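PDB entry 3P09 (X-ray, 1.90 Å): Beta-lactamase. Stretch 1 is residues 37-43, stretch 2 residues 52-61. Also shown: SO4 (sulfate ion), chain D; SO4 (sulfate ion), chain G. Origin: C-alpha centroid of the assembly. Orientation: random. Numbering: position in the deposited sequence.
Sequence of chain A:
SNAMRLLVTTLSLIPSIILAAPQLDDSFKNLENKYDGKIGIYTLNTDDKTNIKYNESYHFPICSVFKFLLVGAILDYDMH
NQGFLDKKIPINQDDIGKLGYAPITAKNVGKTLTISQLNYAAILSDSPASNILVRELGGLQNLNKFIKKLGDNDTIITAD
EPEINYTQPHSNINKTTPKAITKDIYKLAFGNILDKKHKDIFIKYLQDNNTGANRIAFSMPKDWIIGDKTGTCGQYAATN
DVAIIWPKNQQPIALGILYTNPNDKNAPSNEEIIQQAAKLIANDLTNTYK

Stretch 1 (37-43) GKIGIYT
Stretch 2 (52-61) IKYNESYHFP

Residues 38-43 form an extended strand that pairs antiparallel with the short strand 53-54, and the two stretches bury 625 Å² between them. The register sets G40 beside N55 (CA to CA 4.8 Å), I41 beside Y54 (CA to CA 5.0 Å), Y42 beside K53 (CA to CA 4.5 Å) and T43 beside I52 (CA to CA 5.5 Å). I41 and Y54 are the hydrogen-bonded pair: I41 N donates to Y54 O at 2.9 Å, and Y54 N donates to I41 O at 3.0 Å. CA-H...O contacts supplement this ladder, with G40 CA 3.3 Å from Y54 O and K53 CA 3.3 Å from I41 O.

K38 covers the most surface. Its phi/psi of -130/138° is that of a regular strand, and its CA-to-CB bond points toward the second stretch. With chi1 m, chi2 near -96° and chi3 and chi4 both t, the aliphatic part of the chain lies over one face of the Y58 ring (chi1 t), K38 CG standing 4.0 Å from Y58 CZ. The ammonium group extends beyond this apolar contact to polar partners: K38 NZ donates to a water at 2.8 Å, which also accepts from N55 ND2 at 2.8 Å, and makes weak hydrogen bonds to O1 (3.2 Å) and O3 (3.4 Å) of the chain G sulfate. The K38 carbonyl meets the edge of the F60 ring, K38 O lying 3.3 Å from F60 CE2.

I52 and I41 follow in covered area. I52 (phi/psi -88/127°, chi1 m, chi2 t) closes the far end of the pairing. I52 N donates to T43 OG1 at 3.0 Å, with T43 in the p rotamer, while T43 N returns a weak bond to I52 O at 3.0 Å. I41 (phi/psi -136/134°, chi1 and chi2 both m) shares a face of the sheet with Y54 (phi/psi -160/126°, chi1 t), and their side chains meet with I41 CB 4.2 Å from Y54 CB. I41 CG2 also comes within 4.5 Å of I52 CG2, a looser apolar contact.

Y42 (chi1 t) and K53 (chi1 p, the rest t) occupy the other face, with Y42 CD2 3.7 Å from K53 CB. Both side chains reach the chain D sulfate: Y42 OH donates to its O3 in a very short 2.5 Å bond, and K53 NZ donates to its O2, also at 2.5 Å.

Beyond Y54 the backbone leaves the ladder through N55 (phi/psi 50/38°), which begins a type I turn closed by Y58 N donating to N55 O at 3.1 Å. The N55 side chain (chi1 m) extends the polar pairing, ND2 donating to I39 O at 3.0 Å. After the turn, F60 (chi1 m, chi2 80°) packs against G40, with F60 CZ 3.4 Å from G40 N; an ideal CB on G40 would clash with F60 CE1 at 2.5 Å.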

# COMPACT_ATOMS: atom_id res chain seq x y z
N GLY A 37 18.23 -1.25 -11.01
CA GLY A 37 17.57 -1.28 -9.72
C GLY A 37 17.14 -2.67 -9.28
O GLY A 37 17.63 -3.69 -9.78
N LYS A 38 16.21 -2.70 -8.33
CA LYS A 38 15.80 -3.95 -7.69
C LYS A 38 14.29 -4.07 -7.70
O LYS A 38 13.58 -3.09 -7.44
CB LYS A 38 16.31 -3.99 -6.25
CG LYS A 38 17.82 -4.12 -6.14
CD LYS A 38 18.24 -5.56 -5.94
CE LYS A 38 19.73 -5.73 -6.17
NZ LYS A 38 20.10 -7.16 -6.31
N ILE A 39 13.79 -5.26 -8.00
CA ILE A 39 12.36 -5.51 -7.91
C ILE A 39 12.12 -6.53 -6.80
O ILE A 39 12.89 -7.48 -6.64
CB ILE A 39 11.78 -5.99 -9.24
CG1 ILE A 39 10.25 -5.98 -9.19
CG2 ILE A 39 12.30 -7.39 -9.55
CD1 ILE A 39 9.62 -5.14 -10.24
N GLY A 40 11.06 -6.33 -6.02
CA GLY A 40 10.76 -7.21 -4.91
C GLY A 40 9.34 -7.70 -5.05
O GLY A 40 8.44 -6.90 -5.34
N ILE A 41 9.13 -8.99 -4.86
CA ILE A 41 7.87 -9.65 -5.15
C ILE A 41 7.51 -10.61 -4.02
O ILE A 41 8.35 -11.37 -3.54
CB ILE A 41 7.99 -10.53 -6.44
CG1 ILE A 41 8.46 -9.72 -7.66
CG2 ILE A 41 6.68 -11.27 -6.71
CD1 ILE A 41 7.64 -8.52 -7.96
N TYR A 42 6.26 -10.58 -3.57
CA TYR A 42 5.79 -11.62 -2.67
C TYR A 42 4.33 -11.90 -2.92
O TYR A 42 3.54 -10.98 -3.11
CB TYR A 42 6.01 -11.22 -1.21
CG TYR A 42 5.95 -12.40 -0.25
CD1 TYR A 42 4.84 -12.62 0.55
CD2 TYR A 42 7.02 -13.30 -0.16
CE1 TYR A 42 4.80 -13.69 1.42
CE2 TYR A 42 6.97 -14.37 0.71
CZ TYR A 42 5.85 -14.56 1.49
OH TYR A 42 5.79 -15.62 2.36
N THR A 43 3.96 -13.18 -2.94
CA THR A 43 2.55 -13.54 -3.02
C THR A 43 2.16 -14.36 -1.81
O THR A 43 2.99 -15.09 -1.25
CB THR A 43 2.25 -14.41 -4.23
OG1 THR A 43 2.92 -15.67 -4.07
CG2 THR A 43 2.73 -13.74 -5.49
N ILE A 52 5.18 -17.42 -4.86
CA ILE A 52 6.14 -16.73 -5.72
C ILE A 52 6.80 -15.59 -4.94
O ILE A 52 6.13 -14.76 -4.34
CB ILE A 52 5.44 -16.12 -6.95
CG1 ILE A 52 4.53 -17.17 -7.61
CG2 ILE A 52 6.46 -15.59 -7.94
CD1 ILE A 52 3.65 -16.62 -8.73
N LYS A 53 8.13 -15.56 -4.93
CA LYS A 53 8.83 -14.56 -4.14
C LYS A 53 10.18 -14.24 -4.78
O LYS A 53 10.79 -15.10 -5.39
CB LYS A 53 9.04 -15.06 -2.71
CG LYS A 53 9.78 -16.39 -2.65
CD LYS A 53 9.80 -17.02 -1.26
CE LYS A 53 10.43 -18.41 -1.35
NZ LYS A 53 10.68 -19.04 -0.04
N TYR A 54 10.62 -12.99 -4.66
CA TYR A 54 11.90 -12.60 -5.23
C TYR A 54 12.36 -11.34 -4.53
O TYR A 54 11.61 -10.37 -4.46
CB TYR A 54 11.73 -12.35 -6.72
CG TYR A 54 13.01 -12.02 -7.46
CD1 TYR A 54 13.39 -10.70 -7.68
CD2 TYR A 54 13.83 -13.02 -7.95
CE1 TYR A 54 14.55 -10.39 -8.35
CE2 TYR A 54 15.00 -12.72 -8.64
CZ TYR A 54 15.35 -11.40 -8.83
OH TYR A 54 16.50 -11.07 -9.51
N ASN A 55 13.59 -11.36 -4.00
CA ASN A 55 14.07 -10.28 -3.15
C ASN A 55 13.06 -9.95 -2.06
O ASN A 55 12.87 -8.78 -1.73
CB ASN A 55 14.31 -9.00 -3.98
CG ASN A 55 15.64 -9.02 -4.71
OD1 ASN A 55 16.61 -9.62 -4.24
ND2 ASN A 55 15.69 -8.36 -5.86
N GLU A 56 12.41 -10.97 -1.50
CA GLU A 56 11.27 -10.70 -0.63
C GLU A 56 11.66 -10.12 0.72
O GLU A 56 10.81 -9.65 1.47
CB GLU A 56 10.42 -11.96 -0.43
CG GLU A 56 11.03 -13.02 0.46
CD GLU A 56 12.02 -13.92 -0.27
OE1 GLU A 56 12.35 -13.63 -1.44
OE2 GLU A 56 12.45 -14.93 0.32
N SER A 57 12.96 -10.13 1.03
CA SER A 57 13.46 -9.58 2.29
C SER A 57 14.35 -8.36 2.08
O SER A 57 15.01 -7.90 3.00
CB SER A 57 14.24 -10.64 3.07
OG SER A 57 13.37 -11.57 3.66
N TYR A 58 14.39 -7.86 0.85
CA TYR A 58 15.08 -6.62 0.54
C TYR A 58 14.20 -5.45 1.00
O TYR A 58 12.97 -5.53 0.90
CB TYR A 58 15.31 -6.52 -0.96
CG TYR A 58 16.30 -5.45 -1.38
CD1 TYR A 58 15.86 -4.17 -1.75
CD2 TYR A 58 17.67 -5.72 -1.44
CE1 TYR A 58 16.76 -3.20 -2.16
CE2 TYR A 58 18.57 -4.75 -1.84
CZ TYR A 58 18.12 -3.50 -2.20
OH TYR A 58 19.01 -2.54 -2.60
N HIS A 59 14.81 -4.38 1.50
CA HIS A 59 14.04 -3.23 1.97
C HIS A 59 13.91 -2.15 0.89
O HIS A 59 14.91 -1.75 0.27
CB HIS A 59 14.67 -2.63 3.24
CG HIS A 59 14.49 -3.47 4.47
ND1 HIS A 59 13.65 -3.12 5.50
CD2 HIS A 59 15.07 -4.64 4.84
CE1 HIS A 59 13.70 -4.04 6.44
NE2 HIS A 59 14.56 -4.97 6.07
N PHE A 60 12.68 -1.70 0.69
CA PHE A 60 12.30 -0.74 -0.34
C PHE A 60 11.59 0.45 0.33
O PHE A 60 10.85 0.28 1.28
CB PHE A 60 11.27 -1.37 -1.29
CG PHE A 60 11.81 -2.49 -2.15
CD1 PHE A 60 11.95 -3.78 -1.63
CD2 PHE A 60 12.15 -2.26 -3.47
CE1 PHE A 60 12.43 -4.81 -2.41
CE2 PHE A 60 12.64 -3.29 -4.27
CZ PHE A 60 12.79 -4.57 -3.74
N PRO A 61 11.77 1.66 -0.23
CA PRO A 61 10.93 2.78 0.23
C PRO A 61 9.45 2.38 0.23
O PRO A 61 8.97 1.83 -0.76
CB PRO A 61 11.17 3.85 -0.85
CG PRO A 61 12.57 3.54 -1.36
CD PRO A 61 12.67 2.02 -1.33
S SO4 D . 8.27 -18.05 2.34
O1 SO4 D . 7.56 -18.50 1.15
O2 SO4 D . 9.70 -18.31 2.19
O3 SO4 D . 8.07 -16.62 2.55
O4 SO4 D . 7.76 -18.78 3.50
S SO4 G . 23.03 -9.65 -6.19
O1 SO4 G . 22.27 -9.26 -7.38
O2 SO4 G . 24.43 -9.90 -6.56
O3 SO4 G . 22.99 -8.57 -5.21
O4 SO4 G . 22.46 -10.87 -5.62
O HOH W 1 18.11 -8.82 -7.28